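Local coordinates for putative NAD(P)H-flavin oxidoreductase (Neisseria meningitidis serogroup A / serotype 4A, PDB 6WT2), which probably reduces nitro compounds such as the antibiotic chloramphenicol with NAD(P)H, using flavin mononucleotide as its bound cofactor, at residues K17-C22 with I165-V170; D81-L86 with A199-Y204; L86-A91 with W194-A199. All coordinates share one frame; numbering follows the deposited sequence.

Contact 1: residues K17-C22 with I165-V170; sequences KNRKSC and IDSCPV. With FMN (flavin mononucleotide), chain G.
Two backbone acceptors confront each other where Lys20 passes Ser167: the oxygens Lys20 O and Ser167 O lie only 3.3 Å apart. Each has a donor of its own. A water donates to Lys20 O at 2.6 Å while it accepts the N-H of Ser167 and donates to Asp166 OD1; the other carboxylate oxygen, OD2, accepts the backbone N-H of Arg205. Ser167 O takes the one direct hydrogen bond between the segments, from Cys22 N at 2.9 Å, bent to 145° at the hydrogen. The loop 17-22 runs steeply across strand 166-170 (79° between their directions), and Arg19 and Ser21 meet the FMN phosphate.

Arg19 has CG anti to the backbone N (chi1 -158°) and bends again at chi2 and chi3, which brings its guanidinium edge-on to the phosphate. NH1 and NH2 straddle a single oxygen, FMN O1P, each 3.1 Å from it. A second water accepts from Arg19 NH1 and donates to Ser167 OG, coupling the arginine to the strand. Ser21 grips two oxygens: its backbone N donates to FMN O2P at 2.8 Å, and its hydroxyl OG donates to FMN O1P at 2.8 Å. Pro169 CG lies 3.4 Å from FMN C9, against the benzenoid end of the flavin. The loop after helix 9-16 and strand 166-170 thus build the FMN pocket of this nitroreductase-family protein together.

Arg214 also bonds FMN and lies close to Arg19. Three hydrogen bonds from Arg19 and Ser21 converge on O1P, and the neighbouring positive charges would be expected to stabilise a phosphate dianion.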
loop_
_atom_site.group_PDB
_atom_site.type_symbol
_atom_site.label_atom_id
_atom_site.label_comp_id
_atom_site.label_asym_id
_atom_site.label_seq_id
_atom_site.Cartn_x
_atom_site.Cartn_y
_atom_site.Cartn_z
ATOM N N LYS A 17 -13.340 7.943 -6.945
ATOM C CA LYS A 17 -14.336 8.124 -5.894
ATOM C C LYS A 17 -15.411 7.041 -5.891
ATOM O O LYS A 17 -16.214 6.997 -4.951
ATOM C CB LYS A 17 -14.979 9.504 -6.018
ATOM C CG LYS A 17 -14.066 10.641 -5.610
ATOM C CD LYS A 17 -14.709 11.994 -5.879
ATOM C CE LYS A 17 -13.777 13.147 -5.531
ATOM N NZ LYS A 17 -14.479 14.447 -5.675
ATOM N N ASN A 18 -15.445 6.165 -6.902
ATOM C CA ASN A 18 -16.333 5.008 -6.827
ATOM C C ASN A 18 -16.002 4.131 -5.627
ATOM O O ASN A 18 -16.891 3.465 -5.092
ATOM C CB ASN A 18 -16.247 4.161 -8.105
ATOM C CG ASN A 18 -16.720 4.900 -9.351
ATOM O OD1 ASN A 18 -17.365 5.938 -9.270
ATOM N ND2 ASN A 18 -16.407 4.342 -10.515
ATOM N N ARG A 19 -14.736 4.101 -5.197
ATOM C CA ARG A 19 -14.328 3.107 -4.214
ATOM C C ARG A 19 -14.829 3.480 -2.831
ATOM O O ARG A 19 -14.495 4.543 -2.296
ATOM C CB ARG A 19 -12.815 2.921 -4.173
ATOM C CG ARG A 19 -12.430 1.549 -3.569
ATOM C CD ARG A 19 -11.190 1.607 -2.661
ATOM N NE ARG A 19 -11.228 2.792 -1.801
ATOM C CZ ARG A 19 -11.785 2.851 -0.587
ATOM N NH1 ARG A 19 -12.352 1.778 -0.043
ATOM N NH2 ARG A 19 -11.784 3.996 0.082
ATOM N N LYS A 20 -15.633 2.597 -2.257
ATOM C CA LYS A 20 -16.115 2.726 -0.895
ATOM C C LYS A 20 -16.064 1.341 -0.284
ATOM O O LYS A 20 -16.318 0.351 -0.975
ATOM C CB LYS A 20 -17.546 3.283 -0.836
ATOM C CG LYS A 20 -17.760 4.535 -1.671
ATOM C CD LYS A 20 -19.216 4.924 -1.692
ATOM C CE LYS A 20 -19.424 6.289 -2.330
ATOM N NZ LYS A 20 -20.759 6.836 -1.957
ATOM N N SER A 21 -15.710 1.254 0.992
ATOM C CA SER A 21 -15.673 -0.065 1.614
ATOM C C SER A 21 -17.083 -0.638 1.693
ATOM O O SER A 21 -18.011 0.016 2.187
ATOM C CB SER A 21 -15.033 0.007 2.995
ATOM O OG SER A 21 -13.645 0.237 2.855
ATOM N N CYS A 22 -17.242 -1.860 1.182
ATOM C CA CYS A 22 -18.536 -2.519 1.091
ATOM C C CYS A 22 -18.541 -3.746 1.994
ATOM O O CYS A 22 -17.720 -4.653 1.813
ATOM C CB CYS A 22 -18.819 -2.919 -0.356
ATOM S SG CYS A 22 -20.296 -3.941 -0.578
ATOM N N ILE A 165 -16.729 -2.253 -9.776
ATOM C CA ILE A 165 -16.744 -3.442 -8.940
ATOM C C ILE A 165 -16.415 -3.014 -7.524
ATOM O O ILE A 165 -15.433 -2.294 -7.299
ATOM C CB ILE A 165 -15.752 -4.504 -9.452
ATOM C CG1 ILE A 165 -16.224 -5.054 -10.812
ATOM C CG2 ILE A 165 -15.561 -5.607 -8.407
ATOM C CD1 ILE A 165 -15.164 -5.849 -11.559
ATOM N N ASP A 166 -17.239 -3.433 -6.575
ATOM C CA ASP A 166 -17.053 -2.989 -5.203
ATOM C C ASP A 166 -16.047 -3.885 -4.499
ATOM O O ASP A 166 -15.754 -4.999 -4.946
ATOM C CB ASP A 166 -18.378 -2.995 -4.445
ATOM C CG ASP A 166 -19.343 -1.939 -4.948
ATOM O OD1 ASP A 166 -19.068 -0.746 -4.739
ATOM O OD2 ASP A 166 -20.368 -2.302 -5.567
ATOM N N SER A 167 -15.519 -3.385 -3.379
ATOM C CA SER A 167 -14.530 -4.129 -2.608
ATOM C C SER A 167 -14.556 -3.670 -1.155
ATOM O O SER A 167 -15.261 -2.724 -0.790
ATOM C CB SER A 167 -13.126 -3.966 -3.208
ATOM O OG SER A 167 -12.767 -2.594 -3.269
ATOM N N CYS A 168 -13.784 -4.375 -0.319
ATOM C CA CYS A 168 -13.510 -3.946 1.071
ATOM C C CYS A 168 -12.145 -4.506 1.455
ATOM O O CYS A 168 -11.918 -5.716 1.278
ATOM C CB CYS A 168 -14.560 -4.429 2.074
ATOM S SG CYS A 168 -14.422 -3.659 3.738
ATOM N N PRO A 169 -11.229 -3.681 1.957
ATOM C CA PRO A 169 -9.998 -4.215 2.552
ATOM C C PRO A 169 -10.308 -4.774 3.934
ATOM O O PRO A 169 -11.225 -4.313 4.617
ATOM C CB PRO A 169 -9.077 -2.984 2.641
ATOM C CG PRO A 169 -9.984 -1.747 2.371
ATOM C CD PRO A 169 -11.405 -2.244 2.238
ATOM N N VAL A 170 -9.545 -5.790 4.348
ATOM C CA VAL A 170 -9.888 -6.517 5.572
ATOM C C VAL A 170 -8.630 -6.864 6.360
ATOM O O VAL A 170 -7.785 -7.637 5.883
ATOM C CB VAL A 170 -10.687 -7.806 5.293
ATOM C CG1 VAL A 170 -10.966 -8.536 6.614
ATOM C CG2 VAL A 170 -12.002 -7.494 4.576
HETATM N N1 FMN G . -13.572 -2.687 7.060
HETATM C C2 FMN G . -14.230 -3.682 7.709
HETATM O O2 FMN G . -15.477 -3.609 7.793
HETATM N N3 FMN G . -13.604 -4.751 8.232
HETATM C C4 FMN G . -12.269 -4.878 8.221
HETATM O O4 FMN G . -11.690 -5.907 8.639
HETATM C C4A FMN G . -11.485 -3.828 7.552
HETATM N N5 FMN G . -10.139 -3.851 7.593
HETATM C C5A FMN G . -9.427 -2.929 6.891
HETATM C C6 FMN G . -8.066 -3.152 6.662
HETATM C C7 FMN G . -7.337 -2.212 5.950
HETATM C C7M FMN G . -5.859 -2.416 5.698
HETATM C C8 FMN G . -8.011 -1.015 5.389
HETATM C C8M FMN G . -7.222 -0.061 4.523
HETATM C C9 FMN G . -9.378 -0.828 5.557
HETATM C C9A FMN G . -10.122 -1.786 6.236
HETATM N N10 FMN G . -11.521 -1.640 6.377
HETATM C C10 FMN G . -12.222 -2.633 7.072
HETATM C "C1'" FMN G . -12.226 -0.509 5.759
HETATM C "C2'" FMN G . -12.082 0.788 6.567
HETATM O "O2'" FMN G . -12.915 0.770 7.755
HETATM C "C3'" FMN G . -12.416 1.936 5.618
HETATM O "O3'" FMN G . -11.430 1.952 4.566
HETATM C "C4'" FMN G . -12.433 3.333 6.250
HETATM O "O4'" FMN G . -13.375 3.366 7.315
HETATM C "C5'" FMN G . -12.786 4.387 5.212
HETATM O "O5'" FMN G . -14.050 4.117 4.617
HETATM P P FMN G . -14.128 3.998 3.011
HETATM O O1P FMN G . -13.038 2.991 2.730
HETATM O O2P FMN G . -15.502 3.524 2.633
HETATM O O3P FMN G . -13.776 5.333 2.420
HETATM O O HOH W 1 -12.861 -0.845 -0.964
HETATM O O HOH W 2 -16.103 -0.313 -3.467
#

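Contact 2: residues D81-L86 with A199-Y204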
loop_
_atom_site.group_PDB
_atom_site.type_symbol
_atom_site.label_atom_id
_atom_site.label_comp_id
_atom_site.label_asym_id
_atom_site.label_seq_id
_atom_site.Cartn_x
_atom_site.Cartn_y
_atom_site.Cartn_z
ATOM N N ASP A 81 -20.296 -14.864 3.291
ATOM C CA ASP A 81 -21.457 -15.500 2.690
ATOM C C ASP A 81 -21.883 -14.865 1.374
ATOM O O ASP A 81 -22.525 -15.534 0.560
ATOM C CB ASP A 81 -22.637 -15.468 3.664
ATOM C CG ASP A 81 -22.337 -16.185 4.964
ATOM O OD1 ASP A 81 -21.613 -17.203 4.919
ATOM O OD2 ASP A 81 -22.826 -15.736 6.026
ATOM N N THR A 82 -21.541 -13.605 1.128
ATOM C CA THR A 82 -22.142 -12.880 0.020
ATOM C C THR A 82 -21.155 -12.371 -1.015
ATOM O O THR A 82 -21.581 -12.062 -2.132
ATOM C CB THR A 82 -22.965 -11.684 0.536
ATOM O OG1 THR A 82 -22.102 -10.715 1.153
ATOM C CG2 THR A 82 -24.036 -12.153 1.552
ATOM N N ALA A 83 -19.875 -12.244 -0.680
ATOM C CA ALA A 83 -18.913 -11.683 -1.628
ATOM C C ALA A 83 -18.718 -12.614 -2.818
ATOM O O ALA A 83 -18.726 -13.840 -2.680
ATOM C CB ALA A 83 -17.563 -11.420 -0.946
ATOM N N SER A 84 -18.532 -12.018 -4.000
ATOM C CA SER A 84 -18.162 -12.795 -5.173
ATOM C C SER A 84 -16.794 -13.446 -4.988
ATOM O O SER A 84 -16.641 -14.665 -5.150
ATOM C CB SER A 84 -18.170 -11.901 -6.414
ATOM O OG SER A 84 -17.696 -12.615 -7.536
ATOM N N HIS A 85 -15.788 -12.643 -4.651
ATOM C CA HIS A 85 -14.422 -13.113 -4.524
ATOM C C HIS A 85 -13.818 -12.643 -3.209
ATOM O O HIS A 85 -14.186 -11.596 -2.671
ATOM C CB HIS A 85 -13.549 -12.620 -5.694
ATOM C CG HIS A 85 -13.805 -13.329 -6.990
ATOM N ND1 HIS A 85 -14.981 -13.192 -7.695
ATOM C CD2 HIS A 85 -13.021 -14.159 -7.719
ATOM C CE1 HIS A 85 -14.914 -13.921 -8.799
ATOM N NE2 HIS A 85 -13.734 -14.512 -8.840
ATOM N N LEU A 86 -12.884 -13.446 -2.702
ATOM C CA LEU A 86 -12.057 -13.111 -1.550
ATOM C C LEU A 86 -10.599 -13.373 -1.902
ATOM O O LEU A 86 -10.271 -14.436 -2.439
ATOM C CB LEU A 86 -12.461 -13.943 -0.333
ATOM C CG LEU A 86 -11.534 -13.946 0.879
ATOM C CD1 LEU A 86 -11.451 -12.577 1.541
ATOM C CD2 LEU A 86 -12.017 -15.001 1.880
ATOM N N ALA A 199 -6.335 -8.975 3.741
ATOM C CA ALA A 199 -7.318 -9.593 2.856
ATOM C C ALA A 199 -8.158 -8.506 2.197
ATOM O O ALA A 199 -8.124 -7.336 2.591
ATOM C CB ALA A 199 -8.216 -10.589 3.612
ATOM N N ALA A 200 -8.903 -8.902 1.166
ATOM C CA ALA A 200 -9.848 -8.012 0.504
ATOM C C ALA A 200 -11.007 -8.831 -0.050
ATOM O O ALA A 200 -10.801 -9.931 -0.550
ATOM C CB ALA A 200 -9.192 -7.240 -0.639
ATOM N N THR A 201 -12.213 -8.277 0.024
ATOM C CA THR A 201 -13.381 -8.849 -0.624
ATOM C C THR A 201 -13.714 -8.043 -1.873
ATOM O O THR A 201 -13.392 -6.860 -1.971
ATOM C CB THR A 201 -14.588 -8.872 0.330
ATOM O OG1 THR A 201 -14.919 -7.535 0.756
ATOM C CG2 THR A 201 -14.266 -9.706 1.562
ATOM N N PHE A 202 -14.375 -8.695 -2.827
ATOM C CA PHE A 202 -14.793 -8.052 -4.066
ATOM C C PHE A 202 -16.160 -8.559 -4.475
ATOM O O PHE A 202 -16.456 -9.751 -4.332
ATOM C CB PHE A 202 -13.833 -8.327 -5.232
ATOM C CG PHE A 202 -12.435 -7.840 -5.006
ATOM C CD1 PHE A 202 -12.040 -6.594 -5.462
ATOM C CD2 PHE A 202 -11.504 -8.646 -4.366
ATOM C CE1 PHE A 202 -10.742 -6.145 -5.250
ATOM C CE2 PHE A 202 -10.203 -8.203 -4.152
ATOM C CZ PHE A 202 -9.825 -6.946 -4.585
ATOM N N GLY A 203 -16.960 -7.664 -5.042
ATOM C CA GLY A 203 -18.278 -8.043 -5.516
ATOM C C GLY A 203 -19.073 -6.821 -5.922
ATOM O O GLY A 203 -18.510 -5.778 -6.260
ATOM N N TYR A 204 -20.389 -6.971 -5.884
ATOM C CA TYR A 204 -21.316 -5.908 -6.230
ATOM C C TYR A 204 -22.171 -5.586 -5.012
ATOM O O TYR A 204 -22.774 -6.485 -4.420
ATOM C CB TYR A 204 -22.172 -6.325 -7.423
ATOM C CG TYR A 204 -21.354 -6.615 -8.657
ATOM C CD1 TYR A 204 -20.970 -5.581 -9.507
ATOM C CD2 TYR A 204 -20.951 -7.916 -8.970
ATOM C CE1 TYR A 204 -20.212 -5.830 -10.642
ATOM C CE2 TYR A 204 -20.189 -8.177 -10.117
ATOM C CZ TYR A 204 -19.830 -7.121 -10.944
ATOM O OH TYR A 204 -19.075 -7.342 -12.070
#
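His85 and Phe202 exchange both backbone hydrogen bonds at a classic beta bulge, where Ser84 and His85 together face Phe202 as strand 85-92 begins its antiparallel run beside strand 194-203. His85 N donates to Phe202 O at 3.0 Å, almost straight at 174°, and Phe202 N returns a bond to His85 O at 2.9 Å. The same His85 O also receives a CA-H...O contact from Thr201 CA.

The extra residue of the bulge is well supplied with polar partners. Ser84 OG lies in the plane of the imidazole of His85 and hydrogen-bonds its ND1 at 2.8 Å; OG is also bonded to Ile31 N. Ser84 O is taken by Gln61 and Arg66, and Arg66 further binds Ala83 O. On the sheet face carrying Leu86 and Thr201, the threonine hydroxyl is bonded to Tyr25, while the other face carries His85, whose ring stacks on Phe36.

Apolar contacts accompany these bonds. Ala83 CB sits 4.1 Å from Thr201 CB, and the methyl Leu86 CD1 extends over strand 194-203, to within 3.4 Å of Ala200 O and 4.0 Å of Thr201 CG2.

Contact 3: residues L86-A91 with W194-A199; sequences LVVFLA and WGVSVA
The ring of Phe89 meets Val198 at its edge, between the two middle strands of the antiparallel sheet in the nitroreductase fold: Val198 O lies in the ring plane, 3.4 Å from Phe89 CD2. One face of that ring takes Val87 CG1 near its rim, and Phe57 meets the phenyl with the two planes steeply inclined. At the other end Trp194 leans obliquely on the opposing backbone, its CE3 atom 3.4 Å from Ala91 C, and crosses the side chain of Leu90 at about a right angle; Lys92 adds a cation-pi contact to the indole.

The strands are strongly twisted here, with 134° between their directions. Ala91 and Gly195 form a regular hydrogen-bonded pair, Ala91 N to Gly195 O at 2.8 Å and Gly195 N to Ala91 O. Beyond it Ser197 N donates to Phe89 O at 2.8 Å, whereas Phe89 N donates to Val198 O at 2.7 Å. Two residues thus share one partner, consistent with a classic beta bulge at Ser197. The Ser197 hydroxyl is bonded to Thr149 of helix 138-162; the same helix packs on Phe89 through Leu153 and Met156.

Val198, beside the bound FMN, has CG1 between the backbone N and the carbonyl carbon (chi1 67°), which puts it 3.7 Å from Phe89 CD2. Val88 and Val196 both touch helix 175-185, and their CG1 atoms meet at 4.1 Å. Separately, Leu90 CD2 touches Val196 CG2 at 3.8 Å.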
loop_
_atom_site.group_PDB
_atom_site.type_symbol
_atom_site.label_atom_id
_atom_site.label_comp_id
_atom_site.label_asym_id
_atom_site.label_seq_id
_atom_site.Cartn_x
_atom_site.Cartn_y
_atom_site.Cartn_z
ATOM N N LEU A 86 -12.884 -13.446 -2.702
ATOM C CA LEU A 86 -12.057 -13.111 -1.550
ATOM C C LEU A 86 -10.599 -13.373 -1.902
ATOM O O LEU A 86 -10.271 -14.436 -2.439
ATOM C CB LEU A 86 -12.461 -13.943 -0.333
ATOM C CG LEU A 86 -11.534 -13.946 0.879
ATOM C CD1 LEU A 86 -11.451 -12.577 1.541
ATOM C CD2 LEU A 86 -12.017 -15.001 1.880
ATOM N N VAL A 87 -9.731 -12.413 -1.599
ATOM C CA VAL A 87 -8.289 -12.550 -1.797
ATOM C C VAL A 87 -7.619 -12.372 -0.443
ATOM O O VAL A 87 -7.885 -11.391 0.265
ATOM C CB VAL A 87 -7.748 -11.526 -2.814
ATOM C CG1 VAL A 87 -6.226 -11.663 -2.969
ATOM C CG2 VAL A 87 -8.428 -11.697 -4.169
ATOM N N VAL A 88 -6.787 -13.330 -0.067
ATOM C CA VAL A 88 -5.931 -13.218 1.105
ATOM C C VAL A 88 -4.517 -13.033 0.579
ATOM O O VAL A 88 -4.015 -13.877 -0.177
ATOM C CB VAL A 88 -6.034 -14.454 2.012
ATOM C CG1 VAL A 88 -5.062 -14.328 3.188
ATOM C CG2 VAL A 88 -7.489 -14.663 2.484
ATOM N N PHE A 89 -3.890 -11.931 0.961
ATOM C CA PHE A 89 -2.554 -11.581 0.505
ATOM C C PHE A 89 -1.520 -12.211 1.422
ATOM O O PHE A 89 -1.593 -12.069 2.647
ATOM C CB PHE A 89 -2.365 -10.060 0.483
ATOM C CG PHE A 89 -3.239 -9.342 -0.507
ATOM C CD1 PHE A 89 -2.723 -8.910 -1.716
ATOM C CD2 PHE A 89 -4.578 -9.082 -0.220
ATOM C CE1 PHE A 89 -3.519 -8.229 -2.626
ATOM C CE2 PHE A 89 -5.390 -8.420 -1.129
ATOM C CZ PHE A 89 -4.860 -7.980 -2.324
ATOM N N LEU A 90 -0.559 -12.913 0.826
ATOM C CA LEU A 90 0.590 -13.438 1.543
ATOM C C LEU A 90 1.808 -12.578 1.246
ATOM O O LEU A 90 1.979 -12.096 0.125
ATOM C CB LEU A 90 0.902 -14.879 1.118
ATOM C CG LEU A 90 -0.260 -15.861 1.152
ATOM C CD1 LEU A 90 0.262 -17.254 0.650
ATOM C CD2 LEU A 90 -0.889 -15.931 2.530
ATOM N N ALA A 91 2.676 -12.427 2.239
ATOM C CA ALA A 91 3.945 -11.747 2.045
ATOM C C ALA A 91 5.093 -12.719 2.295
ATOM O O ALA A 91 5.000 -13.622 3.134
ATOM C CB ALA A 91 4.050 -10.503 2.958
ATOM N N TRP A 194 5.910 -18.077 3.671
ATOM C CA TRP A 194 4.916 -17.036 3.428
ATOM C C TRP A 194 4.095 -16.805 4.688
ATOM O O TRP A 194 3.881 -17.729 5.478
ATOM C CB TRP A 194 3.983 -17.416 2.267
ATOM C CG TRP A 194 4.707 -17.595 0.958
ATOM C CD1 TRP A 194 5.213 -18.758 0.444
ATOM C CD2 TRP A 194 5.005 -16.572 0.006
ATOM N NE1 TRP A 194 5.821 -18.517 -0.770
ATOM C CE2 TRP A 194 5.699 -17.181 -1.061
ATOM C CE3 TRP A 194 4.763 -15.192 -0.042
ATOM C CZ2 TRP A 194 6.147 -16.459 -2.165
ATOM C CZ3 TRP A 194 5.202 -14.482 -1.141
ATOM C CH2 TRP A 194 5.889 -15.111 -2.182
ATOM N N GLY A 195 3.631 -15.561 4.872
ATOM C CA GLY A 195 2.764 -15.242 5.988
ATOM C C GLY A 195 1.607 -14.375 5.538
ATOM O O GLY A 195 1.694 -13.646 4.548
ATOM N N VAL A 196 0.515 -14.442 6.300
ATOM C CA VAL A 196 -0.672 -13.672 5.944
ATOM C C VAL A 196 -0.446 -12.192 6.236
ATOM O O VAL A 196 0.050 -11.814 7.304
ATOM C CB VAL A 196 -1.906 -14.214 6.675
ATOM C CG1 VAL A 196 -3.063 -13.239 6.540
ATOM C CG2 VAL A 196 -2.270 -15.608 6.099
ATOM N N SER A 197 -0.808 -11.351 5.273
ATOM C CA SER A 197 -0.570 -9.915 5.301
ATOM C C SER A 197 -1.838 -9.100 5.516
ATOM O O SER A 197 -1.902 -8.256 6.423
ATOM C CB SER A 197 0.094 -9.484 3.986
ATOM O OG SER A 197 0.240 -8.079 3.962
ATOM N N VAL A 198 -2.853 -9.336 4.680
ATOM C CA VAL A 198 -4.090 -8.556 4.625
ATOM C C VAL A 198 -5.045 -9.314 3.708
ATOM O O VAL A 198 -4.628 -10.231 2.991
ATOM C CB VAL A 198 -3.811 -7.123 4.113
ATOM C CG1 VAL A 198 -3.366 -7.175 2.650
ATOM C CG2 VAL A 198 -5.016 -6.168 4.338
ATOM N N ALA A 199 -6.335 -8.975 3.741
ATOM C CA ALA A 199 -7.318 -9.593 2.856
ATOM C C ALA A 199 -8.158 -8.506 2.197
ATOM O O ALA A 199 -8.124 -7.336 2.591
ATOM C CB ALA A 199 -8.216 -10.589 3.612
#

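All three contacts are essentially buried, but only contact 3 lies near the centre of the chain, about 7 Å from it; the centres of contacts 1 and 2 are about 14 Å out. Contacts 2 and 3 pair the same two strands, 85-92 and 194-203, and share Leu86 and Ala199. Contact 1 joins the sheet through strand 166-170, where Asp166 N lies 2.7 Å from Gly203 O and Val170 N 2.7 Å from Ala199 O. Chemistry follows position: apolar side chains and a backbone ladder, interrupted by the irregularity at Ser197, dominate contact 3, polar side chains tie up the strand start in contact 2, and phosphate and water mediate contact 1. Contacts 1 and 3 also touch the second subunit.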